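Local coordinates for protein GCN5-related N-acetyltransferase (Arthrobacter sp., PDB 2R1I) that probably transfers an acetyl group from acetyl-coenzyme A to an acceptor not yet identified, as other enzymes of the GCN5-related N-acetyltransferase (GNAT) family do, at residues 23-28 with 116-121; 39-44 with 49-54; 85-90 with 127-132; 101-106 with 147-152. All coordinates share one frame; numbering follows the deposited sequence.

Contact 1. Residues 23-28 with 116-121; sequences EVPRRA and SALLAA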
# COMPACT_ATOMS: atom_id res chain seq x y z
N GLU A 23 -7.41 -19.36 -21.18
CA GLU A 23 -7.90 -19.51 -19.81
C GLU A 23 -7.98 -18.14 -19.14
O GLU A 23 -7.12 -17.28 -19.32
CB GLU A 23 -7.01 -20.46 -18.99
CG GLU A 23 -7.14 -21.93 -19.39
N VAL A 24 -9.07 -17.92 -18.41
CA VAL A 24 -9.25 -16.69 -17.68
C VAL A 24 -9.01 -17.08 -16.23
O VAL A 24 -9.52 -18.11 -15.78
CB VAL A 24 -10.66 -16.06 -17.87
CG1 VAL A 24 -11.77 -17.06 -17.50
CG2 VAL A 24 -10.77 -14.76 -17.04
N PRO A 25 -8.15 -16.33 -15.53
CA PRO A 25 -7.98 -16.63 -14.10
C PRO A 25 -9.28 -16.64 -13.33
O PRO A 25 -10.24 -16.01 -13.73
CB PRO A 25 -7.08 -15.50 -13.60
CG PRO A 25 -6.29 -15.11 -14.88
CD PRO A 25 -7.28 -15.24 -15.98
N ARG A 26 -9.32 -17.40 -12.26
CA ARG A 26 -10.51 -17.46 -11.42
C ARG A 26 -10.15 -16.96 -10.02
O ARG A 26 -9.02 -17.07 -9.57
CB ARG A 26 -11.07 -18.89 -11.35
CG ARG A 26 -10.22 -19.84 -10.61
CD ARG A 26 -10.91 -21.20 -10.59
NE ARG A 26 -10.15 -22.15 -9.79
CZ ARG A 26 -10.26 -22.29 -8.46
NH1 ARG A 26 -11.08 -21.52 -7.73
NH2 ARG A 26 -9.52 -23.20 -7.84
N ARG A 27 -11.13 -16.41 -9.35
CA ARG A 27 -10.96 -15.97 -7.98
C ARG A 27 -10.97 -17.17 -7.05
O ARG A 27 -11.90 -18.00 -7.09
CB ARG A 27 -12.07 -15.00 -7.60
CG ARG A 27 -11.90 -14.47 -6.19
CD ARG A 27 -12.73 -13.30 -5.92
NE ARG A 27 -12.64 -12.96 -4.52
CZ ARG A 27 -13.40 -12.07 -3.91
NH1 ARG A 27 -14.32 -11.41 -4.58
NH2 ARG A 27 -13.22 -11.82 -2.64
N ALA A 28 -9.94 -17.25 -6.20
CA ALA A 28 -9.85 -18.23 -5.11
C ALA A 28 -10.96 -17.99 -4.08
O ALA A 28 -11.18 -16.86 -3.65
CB ALA A 28 -8.49 -18.13 -4.40
N SER A 116 1.05 -12.48 -17.46
CA SER A 116 0.38 -11.46 -18.27
C SER A 116 -1.17 -11.55 -18.15
O SER A 116 -1.86 -10.54 -17.97
CB SER A 116 0.86 -11.54 -19.73
OG SER A 116 0.39 -10.43 -20.42
N ALA A 117 -1.70 -12.76 -18.16
CA ALA A 117 -3.15 -13.02 -17.94
C ALA A 117 -3.62 -12.62 -16.52
O ALA A 117 -4.70 -12.07 -16.32
CB ALA A 117 -3.46 -14.55 -18.20
N LEU A 118 -2.80 -12.95 -15.54
CA LEU A 118 -3.14 -12.64 -14.16
C LEU A 118 -3.21 -11.12 -13.95
O LEU A 118 -4.09 -10.62 -13.23
CB LEU A 118 -2.15 -13.32 -13.23
CG LEU A 118 -2.43 -14.81 -12.98
CD1 LEU A 118 -1.22 -15.53 -12.42
CD2 LEU A 118 -3.66 -14.96 -12.01
N LEU A 119 -2.26 -10.40 -14.56
CA LEU A 119 -2.23 -8.94 -14.43
C LEU A 119 -3.49 -8.30 -15.04
O LEU A 119 -4.12 -7.42 -14.47
CB LEU A 119 -0.93 -8.33 -14.99
CG LEU A 119 -0.87 -6.79 -14.95
CD1 LEU A 119 -1.04 -6.33 -13.47
CD2 LEU A 119 0.40 -6.25 -15.58
N ALA A 120 -3.85 -8.75 -16.24
CA ALA A 120 -5.03 -8.24 -16.90
C ALA A 120 -6.31 -8.52 -16.10
O ALA A 120 -7.18 -7.65 -15.96
CB ALA A 120 -5.10 -8.81 -18.36
N ALA A 121 -6.42 -9.72 -15.55
CA ALA A 121 -7.58 -10.06 -14.72
C ALA A 121 -7.62 -9.18 -13.45
O ALA A 121 -8.70 -8.76 -13.02
CB ALA A 121 -7.55 -11.56 -14.36
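The pyrrolidine ring of P25 rests on a short stretch of helix formed by A117, L118 and A121. Its outer carbon, CG, reaches furthest in: it lies 3.8 Å from A121 CB and 3.7 Å from the backbone oxygen A117 O, and more loosely beside A117 CB at 4.4 Å. P25 CB meets the neighbouring leucine, with L118 CD2 3.8 Å away. The ring thus spans one helical turn between two alanines, whose small methyl groups let it approach the backbone. A117 O is at the same time held within the helix by A121 N, so the oxygen under the proline already has its hydrogen bond. In the GNAT fold, helix 109-128 follows strand 97-104 and packs along one face of the sheet, and here P25, packed on that helix, stands just before the edge strand 26-27. L118 turns its branch toward the proline with CG anti to its own carbonyl carbon (chi1 -81°), and the same side chain touches A75 and L103 of the sheet. Beyond the ring, backbone bonds of R26 with L74 and of A28 with V72 fix the strand, while R26 forms a salt bridge with D32 and R27 one with E68.

Contact 2. Residues 39-44 with 49-54; sequences MLHDFN and APTPGT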
# COMPACT_ATOMS: atom_id res chain seq x y z
N MSE A 39 0.81 -23.23 -2.61
CA MSE A 39 1.44 -22.45 -3.66
C MSE A 39 2.32 -21.31 -3.15
O MSE A 39 3.45 -21.12 -3.66
CB MSE A 39 0.40 -21.91 -4.63
CG MSE A 39 -0.37 -22.99 -5.33
SE MSE A 39 -1.74 -22.20 -6.42
CE MSE A 39 -0.36 -21.24 -7.60
N LEU A 40 1.83 -20.57 -2.15
CA LEU A 40 2.61 -19.46 -1.57
C LEU A 40 3.88 -19.98 -0.91
O LEU A 40 4.96 -19.38 -1.03
CB LEU A 40 1.80 -18.71 -0.54
CG LEU A 40 0.65 -17.82 -1.04
CD1 LEU A 40 -0.14 -17.25 0.09
CD2 LEU A 40 1.21 -16.68 -1.97
N HIS A 41 3.72 -21.09 -0.23
CA HIS A 41 4.85 -21.76 0.42
C HIS A 41 5.90 -22.19 -0.60
O HIS A 41 7.11 -21.89 -0.45
CB HIS A 41 4.37 -22.97 1.24
CG HIS A 41 5.46 -23.58 2.07
ND1 HIS A 41 5.70 -23.21 3.37
CD2 HIS A 41 6.41 -24.50 1.76
CE1 HIS A 41 6.73 -23.88 3.84
NE2 HIS A 41 7.18 -24.67 2.88
N ASP A 42 5.45 -22.90 -1.63
CA ASP A 42 6.34 -23.50 -2.63
C ASP A 42 7.06 -22.45 -3.45
O ASP A 42 8.27 -22.59 -3.72
CB ASP A 42 5.57 -24.48 -3.52
CG ASP A 42 5.16 -25.76 -2.77
OD1 ASP A 42 5.65 -25.99 -1.61
OD2 ASP A 42 4.35 -26.53 -3.33
N PHE A 43 6.35 -21.40 -3.85
CA PHE A 43 6.99 -20.31 -4.57
C PHE A 43 8.12 -19.69 -3.77
O PHE A 43 9.23 -19.48 -4.31
CB PHE A 43 6.01 -19.24 -5.04
CG PHE A 43 5.48 -19.51 -6.42
CD1 PHE A 43 6.28 -19.31 -7.53
CD2 PHE A 43 4.20 -19.97 -6.60
CE1 PHE A 43 5.80 -19.60 -8.79
CE2 PHE A 43 3.72 -20.25 -7.86
CZ PHE A 43 4.51 -20.05 -8.96
N ASN A 44 7.89 -19.44 -2.48
CA ASN A 44 8.97 -18.90 -1.64
C ASN A 44 10.14 -19.84 -1.41
O ASN A 44 11.30 -19.48 -1.64
CB ASN A 44 8.41 -18.44 -0.29
CG ASN A 44 7.75 -17.09 -0.39
OD1 ASN A 44 7.29 -16.72 -1.46
ND2 ASN A 44 7.76 -16.32 0.69
N ALA A 49 13.05 -17.55 -0.43
CA ALA A 49 12.37 -16.53 0.38
C ALA A 49 11.76 -17.22 1.60
O ALA A 49 11.27 -18.36 1.51
CB ALA A 49 11.28 -15.75 -0.43
N PRO A 50 11.81 -16.54 2.75
CA PRO A 50 11.24 -17.17 3.95
C PRO A 50 9.71 -17.25 3.83
O PRO A 50 9.06 -16.49 3.03
CB PRO A 50 11.68 -16.25 5.09
CG PRO A 50 11.82 -14.88 4.44
CD PRO A 50 12.30 -15.17 3.02
N THR A 51 9.15 -18.20 4.56
CA THR A 51 7.71 -18.40 4.55
C THR A 51 7.23 -19.07 5.84
O THR A 51 7.91 -19.92 6.39
CB THR A 51 7.29 -19.24 3.31
OG1 THR A 51 5.90 -19.55 3.38
CG2 THR A 51 8.08 -20.53 3.25
N PRO A 52 6.03 -18.70 6.32
CA PRO A 52 5.37 -19.43 7.35
C PRO A 52 5.01 -20.81 6.82
O PRO A 52 5.09 -21.04 5.62
CB PRO A 52 4.09 -18.63 7.63
CG PRO A 52 4.22 -17.44 6.96
CD PRO A 52 5.26 -17.54 5.89
N GLY A 53 4.68 -21.73 7.72
CA GLY A 53 4.21 -23.02 7.33
C GLY A 53 2.82 -22.98 6.71
O GLY A 53 2.10 -21.98 6.84
N THR A 54 2.46 -24.05 6.02
CA THR A 54 1.18 -24.10 5.34
C THR A 54 0.00 -24.15 6.34
O THR A 54 -1.06 -23.69 6.00
CB THR A 54 1.10 -25.23 4.23
OG1 THR A 54 1.23 -26.53 4.83
CG2 THR A 54 2.17 -25.09 3.18
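N44 and A49 bring the two backbones together, with N44 CA and A49 CA only 4.6 Å apart, and the chain then runs back past H41. A49 N donates to N44 O over 2.9 Å, a bond spanning five residues. The N44 side chain adds a second clasp: ND2 reaches P50 O at 2.7 Å, the oxygen lying close to the amide plane. N44 CB meanwhile packs against T51 CB. These residues form the connection between helices 33-47 and 54-64, a helical pair that in GNAT enzymes commonly borders the acceptor side of the active site; G53 is the N-cap of the second helix. The H41 ring swings over this loop because its CG is anti to the backbone N (chi1 -173°). T51 CG2 makes a CH-pi contact over one ring face, 3.9 Å from the H41 centroid. At the ring edge, H41 ND1 donates to P52 O over 3.2 Å. That oxygen also accepts from T51 OG1, in the carbonyl plane on a lone pair, and two donors therefore grip it. T54 CG2 lies against H41 CB at 3.6 Å. W92 of the second subunit packs on N44, T51 and P52.

Contact 3. Residues 85-90 with 127-132; sequences LSFRPN and RSRGGA. With EDO (1,2-ethanediol), chain E.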
# COMPACT_ATOMS: atom_id res chain seq x y z
N LEU A 85 -3.99 -9.50 -4.47
CA LEU A 85 -4.41 -8.08 -4.50
C LEU A 85 -4.88 -7.66 -3.15
O LEU A 85 -5.67 -8.36 -2.54
CB LEU A 85 -5.56 -7.85 -5.46
CG LEU A 85 -5.22 -8.02 -6.94
CD1 LEU A 85 -6.48 -8.26 -7.79
CD2 LEU A 85 -4.48 -6.76 -7.43
N SER A 86 -4.48 -6.47 -2.68
CA SER A 86 -5.05 -5.90 -1.48
C SER A 86 -5.73 -4.58 -1.83
O SER A 86 -5.29 -3.88 -2.73
CB SER A 86 -3.98 -5.66 -0.43
OG SER A 86 -2.99 -4.75 -0.81
N PHE A 87 -6.79 -4.30 -1.08
CA PHE A 87 -7.63 -3.10 -1.25
C PHE A 87 -7.66 -2.30 0.02
O PHE A 87 -7.70 -2.87 1.12
CB PHE A 87 -9.03 -3.55 -1.60
CG PHE A 87 -9.14 -4.19 -2.95
CD1 PHE A 87 -8.86 -5.54 -3.13
CD2 PHE A 87 -9.47 -3.42 -4.04
CE1 PHE A 87 -8.91 -6.09 -4.42
CE2 PHE A 87 -9.54 -3.93 -5.30
CZ PHE A 87 -9.27 -5.29 -5.50
N ARG A 88 -7.71 -0.98 -0.12
CA ARG A 88 -7.80 -0.10 1.03
C ARG A 88 -8.47 1.21 0.60
O ARG A 88 -8.42 1.59 -0.57
CB ARG A 88 -6.41 0.17 1.58
CG ARG A 88 -5.56 1.10 0.74
CD ARG A 88 -4.09 1.16 1.13
NE ARG A 88 -3.40 2.23 0.42
CZ ARG A 88 -2.75 2.12 -0.75
NH1 ARG A 88 -2.70 0.98 -1.43
NH2 ARG A 88 -2.14 3.18 -1.24
N PRO A 89 -9.06 1.92 1.56
CA PRO A 89 -9.60 3.23 1.17
C PRO A 89 -8.45 4.29 1.07
O PRO A 89 -7.36 4.06 1.61
CB PRO A 89 -10.51 3.60 2.33
CG PRO A 89 -10.54 2.47 3.27
CD PRO A 89 -9.35 1.62 2.99
N ASN A 90 -8.78 5.48 0.62
CA ASN A 90 -7.79 6.54 0.41
C ASN A 90 -8.54 7.87 0.46
O ASN A 90 -9.62 7.97 -0.11
CB ASN A 90 -7.08 6.31 -0.89
CG ASN A 90 -5.93 7.30 -1.14
OD1 ASN A 90 -6.19 8.42 -1.55
ND2 ASN A 90 -4.69 6.86 -0.92
N ARG A 127 -11.08 -2.42 -11.33
CA ARG A 127 -12.09 -1.56 -11.94
C ARG A 127 -13.49 -1.92 -11.43
O ARG A 127 -14.29 -1.03 -11.15
CB ARG A 127 -12.07 -1.69 -13.48
CG ARG A 127 -11.07 -0.77 -14.18
CD ARG A 127 -11.37 -0.60 -15.74
NE ARG A 127 -10.18 -0.11 -16.44
CZ ARG A 127 -9.24 -0.89 -16.98
NH1 ARG A 127 -9.33 -2.23 -16.95
NH2 ARG A 127 -8.18 -0.32 -17.59
N SER A 128 -13.78 -3.22 -11.34
CA SER A 128 -15.09 -3.70 -10.91
C SER A 128 -15.42 -3.24 -9.51
O SER A 128 -16.59 -3.03 -9.19
CB SER A 128 -15.23 -5.23 -10.99
OG SER A 128 -14.60 -5.96 -9.92
N ARG A 129 -14.38 -3.07 -8.69
CA ARG A 129 -14.53 -2.59 -7.30
C ARG A 129 -14.61 -1.04 -7.21
O ARG A 129 -14.64 -0.45 -6.12
CB ARG A 129 -13.35 -3.07 -6.46
CG ARG A 129 -13.27 -4.53 -6.20
CD ARG A 129 -14.21 -4.98 -5.10
NE ARG A 129 -13.78 -4.43 -3.81
CZ ARG A 129 -12.99 -5.07 -2.96
NH1 ARG A 129 -12.53 -6.25 -3.28
NH2 ARG A 129 -12.62 -4.45 -1.84
N GLY A 130 -14.55 -0.38 -8.35
CA GLY A 130 -14.58 1.06 -8.40
C GLY A 130 -13.22 1.67 -8.14
O GLY A 130 -13.14 2.85 -7.86
N GLY A 131 -12.15 0.88 -8.27
CA GLY A 131 -10.79 1.39 -8.16
C GLY A 131 -10.22 1.94 -9.46
O GLY A 131 -10.55 1.48 -10.59
N ALA A 132 -9.42 2.98 -9.31
CA ALA A 132 -8.81 3.70 -10.41
C ALA A 132 -7.28 3.70 -10.32
O ALA A 132 -6.64 4.36 -11.10
CB ALA A 132 -9.34 5.16 -10.47
C1 EDO E . -16.56 4.03 -5.87
O1 EDO E . -15.92 4.61 -7.04
C2 EDO E . -16.25 2.53 -5.85
O2 EDO E . -16.54 1.86 -4.62
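A cation-pi stack between F87 and R129 ties strand 81-88 of the central sheet to the C-terminal end of helix 109-128. The guanidinium lies almost flat on the ring, with the planes 24° apart and R129 CZ 4.0 Å from the F87 centroid. NH1 sits over the ring near its centre, 3.7 Å from F87 CD1, whereas NH2 lies over the root of the side chain, 3.7 Å from F87 CG. R129 gets there by folding back on itself at chi2 (-79°) and chi3 (-68°), which also lays its CG beside F87 CE2 at 3.9 Å. In the GNAT fold this helix covers one face of the sheet, and its end is closed here by a Schellman motif in which G130 takes positive phi; a 1,2-ethanediol, probably from the crystallisation liquor, is weakly bound at the R129 and G130 carbonyl oxygens. The F87 side chain also packs on L125 and V126 of the helix. With an alanine at F87 the R129 guanidinium is likely to lose the flat surface it lies on, and a gap to open beside L125 and V126. The polar end of R129 is held from outside the stack, since NH1 donates to E68 O. V71 on strand 70-75 touches both F87 and R129.

Contact 4. Residues 101-106 with 147-152; sequences DELYVR and RFYEAR
L103 and Y149 are brought side by side by their first torsions: L103 carries CG anti to its backbone N (chi1 173°), which extends the leucine from the strand to the helix, while Y149 has CG anti to its carbonyl carbon (chi1 -68°) and runs in the reverse direction past it. One methyl does most of the touching. L103 CD2 lies 3.3 Å from Y149 OH and 3.7 Å from F148 CE1, approaching both rings obliquely. The phenol oxygen also lies alongside the base of the leucine, with L103 CB 3.5 Å from Y149 OH. A phenylalanine in place of Y149 would lack that oxygen and would probably leave a gap beside CB and CD2 of L103.

The strand has a classic beta bulge at D101 and E102, which both face V84. Such a bulge on this strand is a hallmark of the GNAT fold, in which the cleft for acetyl-coenzyme A opens between this strand and the parallel strand 133-139, as is probably the case here. F148 is fixed from several sides. Its ring meets H112 edge-to-face, and its CD1 lies over a face of the Y149 ring. R152 CD lies over one face of the F148 ring, toward its rim, and F148 CE2 sits 3.6 Å above the plane of the R152 guanidinium. R152 NH1 also donates to F148 O over 3.1 Å, on a lone pair in the carbonyl plane, and its NE bonds to S116 OG. No hydrogen bond crosses between strand and helix, where one hydroxyl is set against aliphatic carbon, so L103 probably limits the phenol's position only by van der Waals contact.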
# COMPACT_ATOMS: atom_id res chain seq x y z
N ASP A 101 0.09 -7.19 -4.45
CA ASP A 101 0.94 -7.67 -3.36
C ASP A 101 1.93 -8.72 -3.87
O ASP A 101 3.09 -8.76 -3.47
CB ASP A 101 0.09 -8.34 -2.25
CG ASP A 101 -0.77 -7.39 -1.43
OD1 ASP A 101 -0.80 -6.17 -1.67
OD2 ASP A 101 -1.48 -7.91 -0.53
N GLU A 102 1.45 -9.62 -4.71
CA GLU A 102 2.27 -10.68 -5.27
C GLU A 102 1.76 -11.05 -6.65
O GLU A 102 0.56 -11.07 -6.92
CB GLU A 102 2.31 -11.97 -4.40
CG GLU A 102 2.61 -11.82 -2.91
CD GLU A 102 4.02 -11.41 -2.57
OE1 GLU A 102 4.92 -11.40 -3.44
OE2 GLU A 102 4.23 -11.02 -1.40
N LEU A 103 2.70 -11.42 -7.52
CA LEU A 103 2.35 -12.04 -8.76
C LEU A 103 3.38 -13.19 -8.92
O LEU A 103 4.56 -12.96 -9.17
CB LEU A 103 2.43 -11.04 -9.91
CG LEU A 103 2.23 -11.60 -11.34
CD1 LEU A 103 0.89 -12.25 -11.54
CD2 LEU A 103 2.46 -10.48 -12.39
N TYR A 104 2.93 -14.41 -8.70
CA TYR A 104 3.79 -15.57 -8.64
C TYR A 104 3.55 -16.48 -9.84
O TYR A 104 2.48 -17.08 -9.97
CB TYR A 104 3.52 -16.35 -7.37
CG TYR A 104 4.16 -15.84 -6.10
CD1 TYR A 104 5.18 -14.91 -6.10
CD2 TYR A 104 3.78 -16.38 -4.89
CE1 TYR A 104 5.77 -14.51 -4.91
CE2 TYR A 104 4.37 -15.98 -3.71
CZ TYR A 104 5.35 -15.06 -3.72
OH TYR A 104 5.93 -14.69 -2.52
N VAL A 105 4.53 -16.57 -10.74
CA VAL A 105 4.43 -17.46 -11.90
C VAL A 105 5.82 -18.07 -12.10
O VAL A 105 6.82 -17.49 -11.67
CB VAL A 105 3.97 -16.71 -13.15
CG1 VAL A 105 2.56 -16.16 -12.99
CG2 VAL A 105 4.97 -15.60 -13.50
N ARG A 106 5.89 -19.25 -12.72
CA ARG A 106 7.19 -19.86 -12.97
C ARG A 106 8.04 -19.07 -13.98
O ARG A 106 7.50 -18.45 -14.90
CB ARG A 106 6.97 -21.31 -13.44
CG ARG A 106 6.46 -22.22 -12.36
CD ARG A 106 7.54 -22.47 -11.29
N ARG A 147 10.74 -4.70 -16.54
CA ARG A 147 10.45 -4.70 -17.98
C ARG A 147 9.03 -5.18 -18.27
O ARG A 147 8.33 -4.64 -19.13
CB ARG A 147 11.45 -5.57 -18.75
CG ARG A 147 11.33 -5.49 -20.28
CD ARG A 147 12.45 -6.31 -20.98
NE ARG A 147 12.81 -7.46 -20.14
CZ ARG A 147 13.99 -7.67 -19.54
NH1 ARG A 147 15.04 -6.86 -19.73
NH2 ARG A 147 14.13 -8.73 -18.76
N PHE A 148 8.61 -6.18 -17.49
CA PHE A 148 7.27 -6.78 -17.60
C PHE A 148 6.15 -5.79 -17.25
O PHE A 148 5.19 -5.64 -18.01
CB PHE A 148 7.20 -8.03 -16.72
CG PHE A 148 5.81 -8.62 -16.59
CD1 PHE A 148 4.95 -8.23 -15.60
CD2 PHE A 148 5.38 -9.59 -17.49
CE1 PHE A 148 3.67 -8.80 -15.49
CE2 PHE A 148 4.11 -10.17 -17.37
CZ PHE A 148 3.26 -9.75 -16.39
N TYR A 149 6.27 -5.09 -16.13
CA TYR A 149 5.23 -4.14 -15.75
C TYR A 149 5.22 -2.92 -16.64
O TYR A 149 4.14 -2.44 -17.02
CB TYR A 149 5.37 -3.77 -14.29
CG TYR A 149 5.06 -4.93 -13.38
CD1 TYR A 149 3.83 -5.56 -13.42
CD2 TYR A 149 6.02 -5.40 -12.47
CE1 TYR A 149 3.53 -6.62 -12.56
CE2 TYR A 149 5.74 -6.47 -11.63
CZ TYR A 149 4.50 -7.08 -11.68
OH TYR A 149 4.24 -8.14 -10.82
N GLU A 150 6.41 -2.44 -17.02
CA GLU A 150 6.52 -1.23 -17.83
C GLU A 150 5.91 -1.47 -19.21
O GLU A 150 5.33 -0.56 -19.79
CB GLU A 150 7.98 -0.74 -17.90
CG GLU A 150 8.48 -0.15 -16.61
CD GLU A 150 9.93 0.24 -16.60
OE1 GLU A 150 10.62 0.07 -17.63
OE2 GLU A 150 10.42 0.74 -15.55
N ALA A 151 5.97 -2.70 -19.70
CA ALA A 151 5.34 -3.07 -20.99
C ALA A 151 3.81 -3.18 -20.93
O ALA A 151 3.16 -3.32 -21.97
CB ALA A 151 5.90 -4.39 -21.48
N ARG A 152 3.27 -3.16 -19.71
CA ARG A 152 1.83 -3.34 -19.43
C ARG A 152 1.26 -2.16 -18.60
O ARG A 152 0.44 -2.34 -17.68
CB ARG A 152 1.60 -4.66 -18.70
CG ARG A 152 1.79 -5.84 -19.62
CD ARG A 152 2.07 -7.13 -18.87
NE ARG A 152 2.33 -8.19 -19.85
CZ ARG A 152 3.48 -8.40 -20.48
NH1 ARG A 152 4.54 -7.63 -20.28
NH2 ARG A 152 3.58 -9.40 -21.35

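Contact 4, centred about 8 Å from the centre of the chain, touches the other three. It meets contact 1 through helix 109-128, where S116 N lies 3.7 Å from F148 CZ. Contact 3 joins it across neighbouring strands, S86 OG being 2.7 Å from D101 OD1. Contact 2 reaches it through Y104, which packs on F43 and makes a weak hydrogen bond with N44. Contacts 1 and 3 share helix 109-128 with their centres about 17 Å apart, whereas contacts 2 and 3 lie about 26 Å apart, centre to centre, on opposite sides of the chain's centre. By the family fold, contact 4 probably borders the acetyl-coenzyme A cleft.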